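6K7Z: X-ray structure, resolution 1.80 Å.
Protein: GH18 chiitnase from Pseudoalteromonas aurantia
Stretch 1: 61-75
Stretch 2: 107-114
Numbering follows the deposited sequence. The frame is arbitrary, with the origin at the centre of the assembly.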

# COMPACT_ATOMS: atom_id res chain seq x y z
N ALA A 61 -8.40 8.36 16.98
CA ALA A 61 -7.25 8.82 16.20
C ALA A 61 -7.62 9.05 14.74
O ALA A 61 -7.17 10.02 14.12
N ILE A 62 -8.45 8.16 14.18
CA ILE A 62 -8.89 8.32 12.80
C ILE A 62 -9.66 9.62 12.62
O ILE A 62 -9.46 10.35 11.63
N LYS A 63 -10.56 9.93 13.55
CA LYS A 63 -11.31 11.18 13.46
C LYS A 63 -10.39 12.39 13.53
O LYS A 63 -10.55 13.35 12.77
N VAL A 64 -9.40 12.35 14.43
CA VAL A 64 -8.48 13.47 14.57
C VAL A 64 -7.63 13.63 13.32
O VAL A 64 -7.41 14.75 12.84
N MET A 65 -7.12 12.51 12.78
CA MET A 65 -6.36 12.57 11.54
C MET A 65 -7.20 13.16 10.41
O MET A 65 -6.75 14.04 9.67
N GLN A 66 -8.44 12.69 10.28
CA GLN A 66 -9.33 13.20 9.24
C GLN A 66 -9.64 14.67 9.44
O GLN A 66 -9.74 15.43 8.47
N HIS A 67 -9.75 15.13 10.68
CA HIS A 67 -9.98 16.58 10.97
C HIS A 67 -8.81 17.37 10.44
O HIS A 67 -8.95 18.50 10.10
N LYS A 68 -7.66 16.74 10.39
CA LYS A 68 -6.47 17.37 9.91
C LYS A 68 -6.38 17.32 8.40
O LYS A 68 -5.48 17.88 7.84
N GLY A 69 -7.29 16.64 7.75
CA GLY A 69 -7.24 16.53 6.32
C GLY A 69 -6.36 15.38 5.84
O GLY A 69 -6.01 15.31 4.69
N GLN A 70 -6.04 14.47 6.74
CA GLN A 70 -5.29 13.31 6.38
C GLN A 70 -6.30 12.24 5.96
O GLN A 70 -7.41 12.29 6.38
N LYS A 71 -5.89 11.30 5.13
CA LYS A 71 -6.74 10.21 4.70
C LYS A 71 -6.31 8.92 5.38
O LYS A 71 -5.12 8.66 5.55
N VAL A 72 -7.29 8.12 5.77
CA VAL A 72 -7.06 6.90 6.52
C VAL A 72 -7.70 5.77 5.74
O VAL A 72 -8.92 5.79 5.52
N LEU A 73 -6.90 4.80 5.33
CA LEU A 73 -7.36 3.64 4.57
C LEU A 73 -7.21 2.39 5.42
O LEU A 73 -6.38 2.33 6.33
N ILE A 74 -8.01 1.39 5.11
CA ILE A 74 -7.77 0.05 5.63
C ILE A 74 -6.96 -0.70 4.58
O ILE A 74 -7.27 -0.66 3.38
N SER A 75 -5.86 -1.32 5.01
CA SER A 75 -5.05 -2.12 4.11
C SER A 75 -5.54 -3.56 4.18
O SER A 75 -5.53 -4.18 5.25
N ASN A 107 -16.93 2.09 9.09
CA ASN A 107 -15.90 2.65 9.95
C ASN A 107 -15.44 4.03 9.49
O ASN A 107 -14.42 4.52 9.98
N GLN A 108 -16.17 4.66 8.57
CA GLN A 108 -15.92 6.03 8.14
C GLN A 108 -14.47 6.24 7.69
O GLN A 108 -13.83 7.22 8.05
N LEU A 109 -13.96 5.30 6.91
CA LEU A 109 -12.60 5.41 6.40
C LEU A 109 -12.60 6.07 5.02
O LEU A 109 -13.65 6.27 4.40
N ASP A 110 -11.41 6.39 4.53
CA ASP A 110 -11.30 7.08 3.25
C ASP A 110 -11.07 6.14 2.08
O ASP A 110 -10.93 6.62 0.95
N GLY A 111 -11.04 4.83 2.30
CA GLY A 111 -10.81 3.91 1.20
C GLY A 111 -9.98 2.72 1.63
O GLY A 111 -9.89 2.39 2.81
N VAL A 112 -9.38 2.06 0.63
CA VAL A 112 -8.74 0.76 0.80
C VAL A 112 -7.38 0.79 0.14
O VAL A 112 -7.23 1.32 -0.97
N ASP A 113 -6.41 0.19 0.80
CA ASP A 113 -5.12 -0.15 0.21
C ASP A 113 -5.09 -1.65 0.00
O ASP A 113 -5.35 -2.41 0.94
N ILE A 114 -4.81 -2.09 -1.22
CA ILE A 114 -4.82 -3.50 -1.56
C ILE A 114 -3.37 -3.95 -1.51
O ILE A 114 -2.61 -3.74 -2.46

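Leu109 lies at the apolar centre of this contact, just ahead of the strand that begins at Gly111. Its CA-to-CB bond points sideways, and with chi1 m and chi2 t the side chain extends so that its two methyls reach three residues of the first stretch. CD1 lies 3.7 Å from Ile74 CB, while CD2 lies 3.9 Å from Ile62 CD1 and 4.2 Å from Val72 CG1. A leucine branched at CG thus touches both the helix and the strand that follows it. Ile62 points toward the second stretch from the buried side of the helix, and its m, t rotamer carries CD1 forward to the leucine. Val72 (t) and Ile74 (t, p) are beta-branched, a shape that suits extended backbone.

Ile74 is bridged in parallel to Val112 (t), and the two side chains share one face of the sheet, where Ile74 CG2 meets Val112 CG2 at 4.1 Å. Leu73 (m, t) runs along the second strand, its CD2 3.6 Å from Asp110 C and its CD1 3.9 Å from Val112 O. Glycine fits at Gly111 on two counts: at its backbone angles a CB would be jammed against the preceding carbonyl, and it would also come tightly against Leu73 CD2.

Ser75 and Asp113 form the next bridge, with side chains on the face opposite Ile74 and Val112. Both adopt chi1 t, and Ser75 OG donates to Asp113 OD2 at 2.9 Å, a short polar link in a buried setting. Asp113 is further satisfied elsewhere in the structure.

The polar edge centres on Asp110, which points toward the first stretch with chi1 m. Its OD2 accepts two hydrogen bonds, from Val72 N at 2.9 Å and from Gln66 NE2, also at 2.9 Å. The backbone completes the first of these links, since Asp110 N donates to Val72 O at 2.7 Å; an aspartate here can therefore pair with the strand through both its backbone N and its carboxylate.

Gln66 (m, t) reaches over from the last part of the helix. Its amide suits the place because NE2 has two hydrogens to give: the second bond goes to Gln108 O at 2.9 Å and is almost straight. On the same amide, OE1 accepts from water 1 at 2.7 Å, and that water also donates to Gln108 O at 3.2 Å. Farther out, water 2 donates to Asp110 OD1 at 2.8 Å and accepts a weak bond from Lys71 NZ at 3.5 Å.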

# COMPACT_ATOMS: atom_id res chain seq x y z
CB ALA A 61 -6.11 7.81 16.31
CB ILE A 62 -9.74 7.10 12.38
CG1 ILE A 62 -8.91 5.81 12.42
CG2 ILE A 62 -10.37 7.35 11.00
CD1 ILE A 62 -9.73 4.54 12.34
CB LYS A 63 -12.36 11.25 14.57
CG LYS A 63 -13.51 10.28 14.43
CD LYS A 63 -14.45 10.38 15.63
CE LYS A 63 -15.47 9.24 15.65
NZ LYS A 63 -16.23 9.20 16.94
CB VAL A 64 -7.61 13.27 15.83
CG1 VAL A 64 -6.52 14.32 15.88
CG2 VAL A 64 -8.49 13.33 17.09
CB MET A 65 -5.87 11.17 11.16
CG MET A 65 -4.68 10.68 11.99
SD MET A 65 -3.96 9.14 11.32
CE MET A 65 -5.14 7.93 11.93
CB GLN A 66 -10.60 12.36 9.20
CG GLN A 66 -10.37 11.02 8.50
CD GLN A 66 -11.53 10.06 8.66
OE1 GLN A 66 -12.33 10.18 9.58
NE2 GLN A 66 -11.61 9.09 7.76
CB HIS A 67 -10.13 16.83 12.48
CG HIS A 67 -10.29 18.27 12.92
ND1 HIS A 67 -11.36 19.06 12.55
CD2 HIS A 67 -9.60 18.99 13.83
CE1 HIS A 67 -11.24 20.24 13.12
NE2 HIS A 67 -10.19 20.22 13.91
CB LYS A 68 -5.21 16.75 10.51
CG LYS A 68 -4.96 16.90 11.99
CD LYS A 68 -4.35 18.24 12.29
CE LYS A 68 -4.24 18.43 13.77
NZ LYS A 68 -3.53 19.71 14.00
CB GLN A 70 -4.42 12.81 7.51
CG GLN A 70 -3.25 13.71 7.82
CD GLN A 70 -2.60 13.36 9.14
OE1 GLN A 70 -3.27 13.02 10.04
NE2 GLN A 70 -1.32 13.44 9.22
CB LYS A 71 -6.72 10.05 3.18
CG LYS A 71 -7.01 11.35 2.43
CD LYS A 71 -7.88 11.10 1.21
CE LYS A 71 -8.39 12.40 0.59
NZ LYS A 71 -9.07 12.15 -0.72
CB VAL A 72 -7.63 6.97 7.94
CG1 VAL A 72 -7.25 5.73 8.72
CG2 VAL A 72 -7.16 8.25 8.64
CB LEU A 73 -6.55 3.44 3.28
CG LEU A 73 -6.28 4.66 2.40
CD1 LEU A 73 -5.64 4.20 1.09
CD2 LEU A 73 -7.54 5.44 2.12
CB ILE A 74 -9.09 -0.67 5.98
CG1 ILE A 74 -8.80 -2.02 6.64
CG2 ILE A 74 -10.03 -0.83 4.76
CD1 ILE A 74 -8.13 -1.90 8.00
CB SER A 75 -3.57 -2.03 4.45
OG SER A 75 -2.81 -2.68 3.45
CB ASN A 107 -14.72 1.69 10.06
CG ASN A 107 -15.09 0.39 10.74
OD1 ASN A 107 -15.25 0.34 11.96
ND2 ASN A 107 -15.25 -0.66 9.95
CB GLN A 108 -16.31 7.03 9.23
CG GLN A 108 -17.81 7.10 9.50
CD GLN A 108 -18.30 5.95 10.36
OE1 GLN A 108 -17.59 5.47 11.24
NE2 GLN A 108 -19.53 5.51 10.11
CB LEU A 109 -11.94 4.04 6.33
CG LEU A 109 -11.89 3.32 7.68
CD1 LEU A 109 -11.19 1.97 7.55
CD2 LEU A 109 -11.21 4.20 8.73
CB ASP A 110 -10.21 8.15 3.32
CG ASP A 110 -10.54 9.22 4.33
OD1 ASP A 110 -11.47 10.02 4.05
OD2 ASP A 110 -9.91 9.26 5.40
CB VAL A 112 -9.57 -0.39 0.20
CG1 VAL A 112 -8.87 -1.73 0.43
CG2 VAL A 112 -10.94 -0.43 0.80
CB ASP A 113 -3.99 0.29 1.14
CG ASP A 113 -2.61 -0.10 0.63
OD1 ASP A 113 -2.18 0.44 -0.42
OD2 ASP A 113 -1.94 -0.92 1.30
CB ILE A 114 -5.47 -3.77 -2.91
CG1 ILE A 114 -6.96 -3.42 -2.83
CG2 ILE A 114 -5.26 -5.22 -3.33
CD1 ILE A 114 -7.61 -3.30 -4.18
O HOH W 1 -13.68 8.42 11.03
O HOH W 2 -11.51 10.82 1.35